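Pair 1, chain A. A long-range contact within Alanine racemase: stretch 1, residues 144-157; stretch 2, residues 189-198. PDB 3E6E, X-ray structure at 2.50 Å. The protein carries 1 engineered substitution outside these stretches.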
# COMPACT_ATOMS: atom_id res chain seq x y z
N THR A 144 -25.66 -16.91 18.86
CA THR A 144 -26.46 -18.11 19.14
C THR A 144 -27.58 -18.43 18.16
O THR A 144 -28.06 -17.55 17.45
CB THR A 144 -27.13 -18.02 20.52
OG1 THR A 144 -28.07 -16.93 20.50
CG2 THR A 144 -26.11 -17.79 21.62
N PRO A 145 -28.02 -19.70 18.13
CA PRO A 145 -29.09 -20.21 17.26
C PRO A 145 -30.40 -19.43 17.43
O PRO A 145 -31.00 -18.98 16.45
CB PRO A 145 -29.25 -21.66 17.71
CG PRO A 145 -27.87 -22.02 18.19
CD PRO A 145 -27.46 -20.79 18.95
N GLU A 146 -30.85 -19.28 18.68
CA GLU A 146 -32.08 -18.55 18.95
C GLU A 146 -32.00 -17.13 18.42
O GLU A 146 -32.99 -16.58 17.94
CB GLU A 146 -32.38 -18.53 20.45
CG GLU A 146 -31.25 -18.02 21.33
CD GLU A 146 -30.23 -19.10 21.71
OE1 GLU A 146 -29.42 -18.84 22.63
OE2 GLU A 146 -30.24 -20.20 21.09
N GLU A 147 -30.82 -16.54 18.51
CA GLU A 147 -30.60 -15.18 18.04
C GLU A 147 -30.84 -15.09 16.54
O GLU A 147 -31.43 -14.12 16.05
CB GLU A 147 -29.17 -14.73 18.35
CG GLU A 147 -29.00 -14.18 19.74
CD GLU A 147 -27.63 -13.56 19.97
OE1 GLU A 147 -27.12 -12.90 19.02
OE2 GLU A 147 -27.09 -13.70 21.09
N THR A 148 -30.38 -16.09 15.81
CA THR A 148 -30.56 -16.10 14.37
C THR A 148 -32.01 -16.43 14.05
O THR A 148 -32.58 -15.90 13.09
CB THR A 148 -29.62 -17.11 13.69
OG1 THR A 148 -30.27 -18.38 13.60
CG2 THR A 148 -28.34 -17.26 14.49
N LYS A 149 -32.60 -17.30 14.87
CA LYS A 149 -34.00 -17.69 14.72
C LYS A 149 -34.84 -16.44 14.81
O LYS A 149 -35.77 -16.25 14.03
CB LYS A 149 -34.42 -18.66 15.83
CG LYS A 149 -35.92 -18.86 15.95
CD LYS A 149 -36.48 -19.74 14.85
CE LYS A 149 -37.15 -20.98 15.43
NZ LYS A 149 -38.18 -20.62 16.45
N GLN A 150 -34.51 -15.59 15.77
CA GLN A 150 -35.20 -14.33 15.99
C GLN A 150 -34.98 -13.40 14.79
O GLN A 150 -35.92 -12.76 14.31
CB GLN A 150 -34.69 -13.66 17.29
CG GLN A 150 -34.87 -12.15 17.34
CD GLN A 150 -34.39 -11.52 18.64
OE1 GLN A 150 -33.23 -11.69 19.04
NE2 GLN A 150 -35.28 -10.78 19.31
N ALA A 151 -33.75 -13.35 14.31
CA ALA A 151 -33.40 -12.51 13.18
C ALA A 151 -34.15 -12.99 11.94
O ALA A 151 -34.77 -12.21 11.21
CB ALA A 151 -31.91 -12.56 12.93
N VAL A 152 -34.10 -14.29 11.71
CA VAL A 152 -34.76 -14.88 10.57
C VAL A 152 -36.28 -14.64 10.58
O VAL A 152 -36.83 -14.03 9.66
CB VAL A 152 -34.47 -16.39 10.52
CG1 VAL A 152 -35.25 -17.04 9.39
CG2 VAL A 152 -32.98 -16.62 10.31
N ARG A 153 -36.95 -15.10 11.63
CA ARG A 153 -38.40 -14.95 11.74
C ARG A 153 -38.81 -13.50 11.56
O ARG A 153 -39.92 -13.20 11.14
CB ARG A 153 -38.89 -15.47 13.09
CG ARG A 153 -40.34 -15.91 13.10
CD ARG A 153 -40.66 -16.69 14.36
NE ARG A 153 -40.57 -15.85 15.55
CZ ARG A 153 -41.36 -14.80 15.79
NH1 ARG A 153 -42.31 -14.46 14.93
NH2 ARG A 153 -41.20 -14.10 16.91
N PHE A 154 -37.90 -12.59 11.87
CA PHE A 154 -38.19 -11.18 11.74
C PHE A 154 -38.12 -10.79 10.28
O PHE A 154 -39.04 -10.20 9.74
CB PHE A 154 -37.20 -10.36 12.57
CG PHE A 154 -37.47 -8.89 12.54
CD1 PHE A 154 -37.07 -8.11 11.46
CD2 PHE A 154 -38.14 -8.27 13.60
CE1 PHE A 154 -37.33 -6.74 11.43
CE2 PHE A 154 -38.40 -6.90 13.58
CZ PHE A 154 -38.00 -6.13 12.50
N VAL A 155 -37.01 -11.13 9.64
CA VAL A 155 -36.81 -10.80 8.24
C VAL A 155 -37.89 -11.38 7.34
O VAL A 155 -38.39 -10.69 6.46
CB VAL A 155 -35.44 -11.28 7.78
CG1 VAL A 155 -35.34 -11.22 6.27
CG2 VAL A 155 -34.37 -10.41 8.41
N GLN A 156 -38.23 -12.65 7.56
CA GLN A 156 -39.27 -13.30 6.76
C GLN A 156 -40.59 -12.59 6.98
O GLN A 156 -41.53 -12.73 6.19
CB GLN A 156 -39.45 -14.75 7.18
CG GLN A 156 -38.28 -15.66 6.92
CD GLN A 156 -38.59 -17.08 7.32
OE1 GLN A 156 -38.92 -17.34 8.49
NE2 GLN A 156 -38.50 -18.01 6.37
N SER A 157 -40.65 -11.82 8.06
CA SER A 157 -41.86 -11.11 8.40
C SER A 157 -42.18 -9.88 7.58
O SER A 157 -43.23 -9.82 6.96
CB SER A 157 -41.84 -10.70 9.89
OG SER A 157 -41.90 -11.82 10.75
N LYS A 189 -24.31 -25.91 12.41
CA LYS A 189 -25.31 -26.93 12.15
C LYS A 189 -26.48 -26.60 13.07
O LYS A 189 -27.64 -26.57 12.65
CB LYS A 189 -24.78 -28.34 12.45
CG LYS A 189 -25.60 -29.43 11.78
CD LYS A 189 -25.15 -30.85 12.11
CE LYS A 189 -23.81 -31.23 11.44
NZ LYS A 189 -22.58 -30.82 12.21
N ALA A 190 -26.15 -26.30 14.32
CA ALA A 190 -27.15 -25.96 15.32
C ALA A 190 -28.01 -24.81 14.83
O ALA A 190 -29.24 -24.88 14.84
CB ALA A 190 -26.47 -25.57 16.62
N VAL A 191 -27.35 -23.76 14.38
CA VAL A 191 -28.02 -22.55 13.90
C VAL A 191 -29.09 -22.89 12.87
O VAL A 191 -30.25 -22.44 12.99
CB VAL A 191 -27.01 -21.57 13.27
CG1 VAL A 191 -27.74 -20.36 12.69
CG2 VAL A 191 -25.99 -21.13 14.31
N LEU A 192 -28.71 -23.61 11.83
CA LEU A 192 -29.63 -23.98 10.76
C LEU A 192 -30.66 -24.99 11.26
O LEU A 192 -31.71 -25.17 10.63
CB LEU A 192 -28.86 -24.57 9.58
CG LEU A 192 -27.81 -23.68 8.90
CD1 LEU A 192 -27.27 -24.39 7.67
CD2 LEU A 192 -28.43 -22.36 8.51
N ALA A 193 -30.35 -25.62 12.39
CA ALA A 193 -31.21 -26.65 12.98
C ALA A 193 -32.53 -26.14 13.58
O ALA A 193 -33.50 -26.89 13.71
CB ALA A 193 -30.43 -27.42 14.04
N VAL A 194 -32.57 -24.87 13.94
CA VAL A 194 -33.77 -24.34 14.53
C VAL A 194 -34.61 -23.59 13.51
O VAL A 194 -35.73 -23.16 13.80
CB VAL A 194 -33.44 -23.44 15.71
CG1 VAL A 194 -34.71 -23.10 16.47
CG2 VAL A 194 -32.44 -24.15 16.61
N LEU A 195 -34.09 -23.43 12.30
CA LEU A 195 -34.83 -22.74 11.25
C LEU A 195 -35.59 -23.74 10.41
O LEU A 195 -34.98 -24.51 9.67
CB LEU A 195 -33.87 -21.97 10.35
CG LEU A 195 -32.85 -21.04 10.98
CD1 LEU A 195 -32.06 -20.35 9.88
CD2 LEU A 195 -33.54 -20.02 11.85
N GLU A 196 -36.91 -23.76 10.52
CA GLU A 196 -37.66 -24.70 9.70
C GLU A 196 -37.81 -24.05 8.33
O GLU A 196 -38.92 -23.74 7.91
CB GLU A 196 -39.04 -25.00 10.31
CG GLU A 196 -39.02 -25.70 11.69
CD GLU A 196 -38.23 -27.02 11.71
OE1 GLU A 196 -38.25 -27.77 10.71
OE2 GLU A 196 -37.60 -27.31 12.76
N GLU A 197 -36.68 -23.84 7.66
CA GLU A 197 -36.63 -23.21 6.34
C GLU A 197 -35.24 -22.60 6.07
O GLU A 197 -34.51 -22.26 7.00
CB GLU A 197 -37.69 -22.12 6.25
CG GLU A 197 -38.04 -21.69 4.85
CD GLU A 197 -39.48 -22.01 4.49
OE1 GLU A 197 -39.77 -23.19 4.19
OE2 GLU A 197 -40.32 -21.08 4.51
N LEU A 198 -34.89 -22.47 4.79
CA LEU A 198 -33.60 -21.90 4.40
C LEU A 198 -33.78 -21.01 3.18
O LEU A 198 -34.73 -21.17 2.43
CB LEU A 198 -32.62 -23.01 4.07
CG LEU A 198 -32.44 -24.04 5.19
CD1 LEU A 198 -31.70 -25.25 4.67
CD2 LEU A 198 -31.69 -23.40 6.34

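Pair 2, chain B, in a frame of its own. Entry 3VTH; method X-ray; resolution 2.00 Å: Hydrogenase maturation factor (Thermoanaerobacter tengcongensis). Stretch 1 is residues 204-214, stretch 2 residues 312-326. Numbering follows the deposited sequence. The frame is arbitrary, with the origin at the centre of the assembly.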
# COMPACT_ATOMS: atom_id res chain seq x y z
N GLU B 204 -10.39 -14.43 -27.51
CA GLU B 204 -9.29 -14.52 -26.54
C GLU B 204 -9.72 -14.78 -25.10
O GLU B 204 -9.14 -15.63 -24.42
CB GLU B 204 -8.38 -13.28 -26.60
CG GLU B 204 -7.51 -13.18 -27.86
CD GLU B 204 -8.26 -12.65 -29.08
OE1 GLU B 204 -9.46 -12.30 -28.96
OE2 GLU B 204 -7.65 -12.59 -30.17
N ILE B 205 -10.73 -14.05 -24.63
CA ILE B 205 -11.25 -14.24 -23.26
C ILE B 205 -11.79 -15.66 -23.03
O ILE B 205 -11.56 -16.25 -21.97
CB ILE B 205 -12.34 -13.21 -22.90
CG1 ILE B 205 -11.81 -11.77 -23.00
CG2 ILE B 205 -12.88 -13.47 -21.47
CD1 ILE B 205 -10.69 -11.39 -22.00
N LYS B 206 -12.51 -16.18 -24.02
CA LYS B 206 -13.02 -17.55 -23.96
C LYS B 206 -11.89 -18.58 -23.94
O LYS B 206 -12.00 -19.61 -23.29
CB LYS B 206 -13.97 -17.82 -25.13
CG LYS B 206 -15.04 -18.86 -24.85
CD LYS B 206 -16.31 -18.61 -25.71
CE LYS B 206 -16.86 -17.18 -25.44
NZ LYS B 206 -17.95 -16.76 -26.36
N CYS B 207 -10.80 -18.30 -24.65
CA CYS B 207 -9.63 -19.18 -24.61
C CYS B 207 -9.04 -19.26 -23.18
O CYS B 207 -8.63 -20.33 -22.72
CB CYS B 207 -8.56 -18.71 -25.61
SG CYS B 207 -9.09 -18.71 -27.37
N VAL B 208 -9.02 -18.11 -22.51
CA VAL B 208 -8.57 -18.00 -21.12
C VAL B 208 -9.49 -18.77 -20.18
O VAL B 208 -9.01 -19.57 -19.37
CB VAL B 208 -8.45 -16.52 -20.69
CG1 VAL B 208 -8.22 -16.38 -19.16
CG2 VAL B 208 -7.32 -15.86 -21.45
N ALA B 209 -10.80 -18.55 -20.32
CA ALA B 209 -11.81 -19.26 -19.53
C ALA B 209 -11.67 -20.77 -19.63
O ALA B 209 -11.74 -21.47 -18.61
CB ALA B 209 -13.21 -18.83 -19.93
N LYS B 210 -11.46 -21.27 -20.85
CA LYS B 210 -11.30 -22.71 -21.05
C LYS B 210 -10.05 -23.24 -20.35
O LYS B 210 -10.11 -24.26 -19.66
CB LYS B 210 -11.31 -23.07 -22.54
CG LYS B 210 -12.66 -22.75 -23.20
CD LYS B 210 -13.05 -23.72 -24.31
CE LYS B 210 -14.43 -23.33 -24.87
NZ LYS B 210 -14.96 -24.32 -25.86
N ALA B 211 -8.92 -22.55 -20.50
CA ALA B 211 -7.70 -22.94 -19.79
C ALA B 211 -7.91 -23.01 -18.27
O ALA B 211 -7.55 -24.00 -17.62
CB ALA B 211 -6.55 -22.02 -20.14
N LEU B 212 -8.53 -21.97 -17.71
CA LEU B 212 -8.87 -21.94 -16.29
C LEU B 212 -9.79 -23.09 -15.85
O LEU B 212 -9.59 -23.67 -14.80
CB LEU B 212 -9.49 -20.60 -15.89
CG LEU B 212 -8.62 -19.34 -15.94
CD1 LEU B 212 -9.52 -18.11 -15.78
CD2 LEU B 212 -7.50 -19.36 -14.86
N LYS B 213 -10.79 -23.41 -16.67
CA LYS B 213 -11.70 -24.52 -16.36
C LYS B 213 -10.99 -25.86 -16.42
O LYS B 213 -11.36 -26.81 -15.71
CB LYS B 213 -12.88 -24.52 -17.32
CG LYS B 213 -13.86 -23.39 -17.08
CD LYS B 213 -15.03 -23.49 -18.04
CE LYS B 213 -15.56 -22.10 -18.34
NZ LYS B 213 -16.80 -22.19 -19.15
N GLU B 214 -9.97 -25.95 -17.27
CA GLU B 214 -9.18 -27.18 -17.38
C GLU B 214 -8.16 -27.31 -16.24
O GLU B 214 -7.45 -28.31 -16.16
CB GLU B 214 -8.48 -27.24 -18.74
CG GLU B 214 -9.42 -27.59 -19.90
CD GLU B 214 -8.80 -27.33 -21.27
OE1 GLU B 214 -9.42 -27.70 -22.29
OE2 GLU B 214 -7.69 -26.74 -21.33
N PRO B 312 -11.78 -4.00 -17.79
CA PRO B 312 -12.84 -4.64 -18.58
C PRO B 312 -12.64 -6.14 -18.85
O PRO B 312 -13.63 -6.88 -18.90
CB PRO B 312 -12.84 -3.85 -19.89
CG PRO B 312 -12.35 -2.49 -19.46
CD PRO B 312 -11.27 -2.78 -18.46
N ILE B 313 -11.39 -6.58 -19.04
CA ILE B 313 -11.13 -8.00 -19.25
C ILE B 313 -11.65 -8.90 -18.12
O ILE B 313 -12.01 -10.06 -18.36
CB ILE B 313 -9.63 -8.32 -19.52
CG1 ILE B 313 -8.73 -7.77 -18.40
CG2 ILE B 313 -9.21 -7.78 -20.91
CD1 ILE B 313 -7.36 -8.47 -18.29
N HIS B 314 -11.68 -8.38 -16.89
CA HIS B 314 -12.14 -9.19 -15.74
C HIS B 314 -13.64 -9.39 -15.81
O HIS B 314 -14.13 -10.50 -15.56
CB HIS B 314 -11.80 -8.54 -14.39
CG HIS B 314 -10.36 -8.17 -14.23
ND1 HIS B 314 -9.33 -9.05 -14.49
CD2 HIS B 314 -9.78 -7.02 -13.80
CE1 HIS B 314 -8.18 -8.45 -14.26
NE2 HIS B 314 -8.42 -7.22 -13.84
N TYR B 315 -14.37 -8.33 -16.14
CA TYR B 315 -15.82 -8.44 -16.30
C TYR B 315 -16.18 -9.39 -17.42
O TYR B 315 -17.15 -10.16 -17.31
CB TYR B 315 -16.46 -7.07 -16.56
CG TYR B 315 -16.41 -6.13 -15.38
CD1 TYR B 315 -17.39 -6.17 -14.40
CD2 TYR B 315 -15.39 -5.19 -15.26
CE1 TYR B 315 -17.35 -5.28 -13.29
CE2 TYR B 315 -15.34 -4.31 -14.18
CZ TYR B 315 -16.33 -4.36 -13.21
OH TYR B 315 -16.27 -3.49 -12.17
N LEU B 316 -15.42 -9.34 -18.51
CA LEU B 316 -15.61 -10.26 -19.63
C LEU B 316 -15.34 -11.71 -19.21
O LEU B 316 -16.12 -12.62 -19.51
CB LEU B 316 -14.73 -9.85 -20.81
CG LEU B 316 -15.09 -8.53 -21.52
CD1 LEU B 316 -14.04 -8.16 -22.56
CD2 LEU B 316 -16.47 -8.57 -22.14
N LEU B 317 -14.23 -11.92 -18.52
CA LEU B 317 -13.87 -13.26 -18.05
C LEU B 317 -14.94 -13.83 -17.10
O LEU B 317 -15.29 -15.00 -17.21
CB LEU B 317 -12.49 -13.25 -17.37
CG LEU B 317 -11.92 -14.60 -16.89
CD1 LEU B 317 -11.89 -15.65 -18.05
CD2 LEU B 317 -10.53 -14.42 -16.26
N MET B 318 -15.44 -12.97 -16.21
CA MET B 318 -16.46 -13.35 -15.23
C MET B 318 -17.77 -13.86 -15.83
O MET B 318 -18.43 -14.72 -15.24
CB MET B 318 -16.73 -12.21 -14.23
CG MET B 318 -15.60 -11.96 -13.21
SD MET B 318 -15.32 -13.45 -12.23
CE MET B 318 -14.02 -12.92 -11.12
N GLU B 319 -18.16 -13.35 -17.00
CA GLU B 319 -19.32 -13.94 -17.69
C GLU B 319 -19.03 -15.35 -18.27
O GLU B 319 -19.96 -16.09 -18.60
CB GLU B 319 -19.95 -12.99 -18.74
CG GLU B 319 -19.06 -11.84 -19.20
CD GLU B 319 -19.80 -10.73 -19.96
OE1 GLU B 319 -19.59 -9.53 -19.62
OE2 GLU B 319 -20.56 -11.04 -20.89
N GLU B 320 -17.75 -15.72 -18.37
CA GLU B 320 -17.38 -17.02 -18.95
C GLU B 320 -17.11 -18.12 -17.92
O GLU B 320 -17.27 -19.30 -18.23
CB GLU B 320 -16.18 -16.91 -19.91
CG GLU B 320 -16.38 -15.98 -21.11
CD GLU B 320 -17.60 -16.31 -21.96
OE1 GLU B 320 -17.87 -17.51 -22.22
OE2 GLU B 320 -18.29 -15.36 -22.40
N ILE B 321 -16.72 -17.73 -16.70
CA ILE B 321 -16.43 -18.70 -15.64
C ILE B 321 -17.46 -18.63 -14.49
O ILE B 321 -18.12 -17.60 -14.31
CB ILE B 321 -14.98 -18.50 -15.09
CG1 ILE B 321 -14.81 -17.09 -14.49
CG2 ILE B 321 -13.94 -18.73 -16.19
CD1 ILE B 321 -13.47 -16.85 -13.81
N ASP B 322 -17.62 -19.71 -13.73
CA ASP B 322 -18.47 -19.68 -12.53
C ASP B 322 -17.71 -20.00 -11.22
O ASP B 322 -18.18 -20.77 -10.37
CB ASP B 322 -19.69 -20.61 -12.68
CG ASP B 322 -19.30 -22.07 -12.90
OD1 ASP B 322 -18.10 -22.40 -12.74
OD2 ASP B 322 -20.19 -22.88 -13.22
N PHE B 323 -16.52 -19.43 -11.08
CA PHE B 323 -15.68 -19.67 -9.92
C PHE B 323 -14.78 -18.47 -9.70
O PHE B 323 -14.40 -17.81 -10.67
CB PHE B 323 -14.85 -20.98 -10.05
CG PHE B 323 -14.15 -21.15 -11.38
CD1 PHE B 323 -12.99 -20.42 -11.69
CD2 PHE B 323 -14.66 -22.03 -12.34
CE1 PHE B 323 -12.34 -20.58 -12.93
CE2 PHE B 323 -14.02 -22.21 -13.57
CZ PHE B 323 -12.86 -21.47 -13.87
N PRO B 324 -14.45 -18.17 -8.43
CA PRO B 324 -13.48 -17.11 -8.17
C PRO B 324 -12.09 -17.57 -8.58
O PRO B 324 -11.84 -18.78 -8.72
CB PRO B 324 -13.54 -16.91 -6.65
CG PRO B 324 -14.55 -17.90 -6.12
CD PRO B 324 -14.87 -18.87 -7.20
N ILE B 325 -11.17 -16.62 -8.78
CA ILE B 325 -9.83 -16.98 -9.22
C ILE B 325 -8.73 -16.35 -8.37
O ILE B 325 -8.83 -15.20 -7.98
CB ILE B 325 -9.60 -16.59 -10.69
CG1 ILE B 325 -9.88 -15.09 -10.90
CG2 ILE B 325 -10.45 -17.49 -11.63
CD1 ILE B 325 -9.58 -14.55 -12.30
N VAL B 326 -7.67 -17.11 -8.13
CA VAL B 326 -6.42 -16.58 -7.59
C VAL B 326 -5.89 -15.52 -8.55
O VAL B 326 -6.02 -15.66 -9.76
CB VAL B 326 -5.37 -17.70 -7.45
CG1 VAL B 326 -3.97 -17.14 -7.14
CG2 VAL B 326 -5.80 -18.68 -6.37

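Both pairs set a helix against the end of a second helix and the loop that follows it. Over the N, CA and C atoms of 14 central residues, pair 2 fits pair 1 with an RMSD of 0.9 Å. The helix axes cross at -41° in pair 1, with a closest approach of 8.5 Å. In pair 2 they cross at -56° and approach to 9.2 Å. Both pairs of helices run in broadly the same direction. The contact buries 444 Å² in pair 1 and 572 Å² in pair 2, both sides summed.

The best-matched position is Leu195(A), which falls on Ile321(B) with CA atoms 0.3 Å apart. Val152(A) and Leu212(B) match almost as well, at 0.4 Å between CA atoms. In pair 1 these positions touch directly, with Val152(A) CG2 3.8 Å from Leu195(A) CD2. In pair 2 the same contact is looser: Leu212(B) CD1 lies 4.5 Å from Ile321(B) CG2. Leu212(B) also packs on Leu317(B), Phe323(B) and Ile325(B).

Val191(A) corresponds to Leu317(B). Val191(A) meets Thr148(A), whose OG1 lies 3.3 Å from Val191(A) CG1. That hydroxyl donates a hydrogen bond to its own helix, from Thr148(A) OG1 to Pro145(A) O at 3.0 Å. A polar side chain can thus face an apolar one with its proton already used. The matching Val208(B) is wholly apolar and puts CG1 3.9 Å from Leu317(B) CD1. The longer Leu317(B) sits as a knob among Ile205(B), Val208(B), Ala209(B) and Leu212(B).

Lys149(A) matches Ala209(B), and here the solutions differ most plainly in size. The lysine chain lies along the partner, with Lys149(A) CE 3.4 Å from Val194(A) CG1. Its backbone also comes close, Lys149(A) CA being 3.7 Å from Leu195(A) CD2. The small Ala209(B) instead meets a longer partner: Ala209(B) CB is 3.5 Å from Glu320(B) CB. Glu320(B) is the counterpart of Val194(A). Ala209(B) CB also reaches Ile321(B) CG2 at 3.8 Å.

At the start of the first helix, Pro145(A) packs on Ala190(A), Val191(A) and Val194(A). Pro145(A) CB is 4.1 Å from Val191(A) CA. In pair 2, Ile205(B) is a knob among Ile313(B), Leu316(B), Leu317(B) and Glu320(B), and Ile205(B) CG2 comes within 3.6 Å of Leu317(B) CA. The superposition does not equate Pro145(A) with Ile205(B).

The last part of the contact is also filled differently. Arg153(A) matches Lys213(B) but makes no contact across pair 1. Lys213(B) brings its end nearer and donates a hydrogen bond from Lys213(B) NZ to Glu320(B) O at 3.1 Å. Pair 1 has no hydrogen bond between its stretches. Glu197(A) matches Phe323(B). The former is an exposed, charged side chain. Its CG lies 4.0 Å from Gln156(A) NE2, and Gln156(A) has no matched position in pair 2. The buried phenylalanine packs against Leu212(B), and its ring edge meets Lys213(B), with Lys213(B) CG 3.7 Å from Phe323(B) CE2.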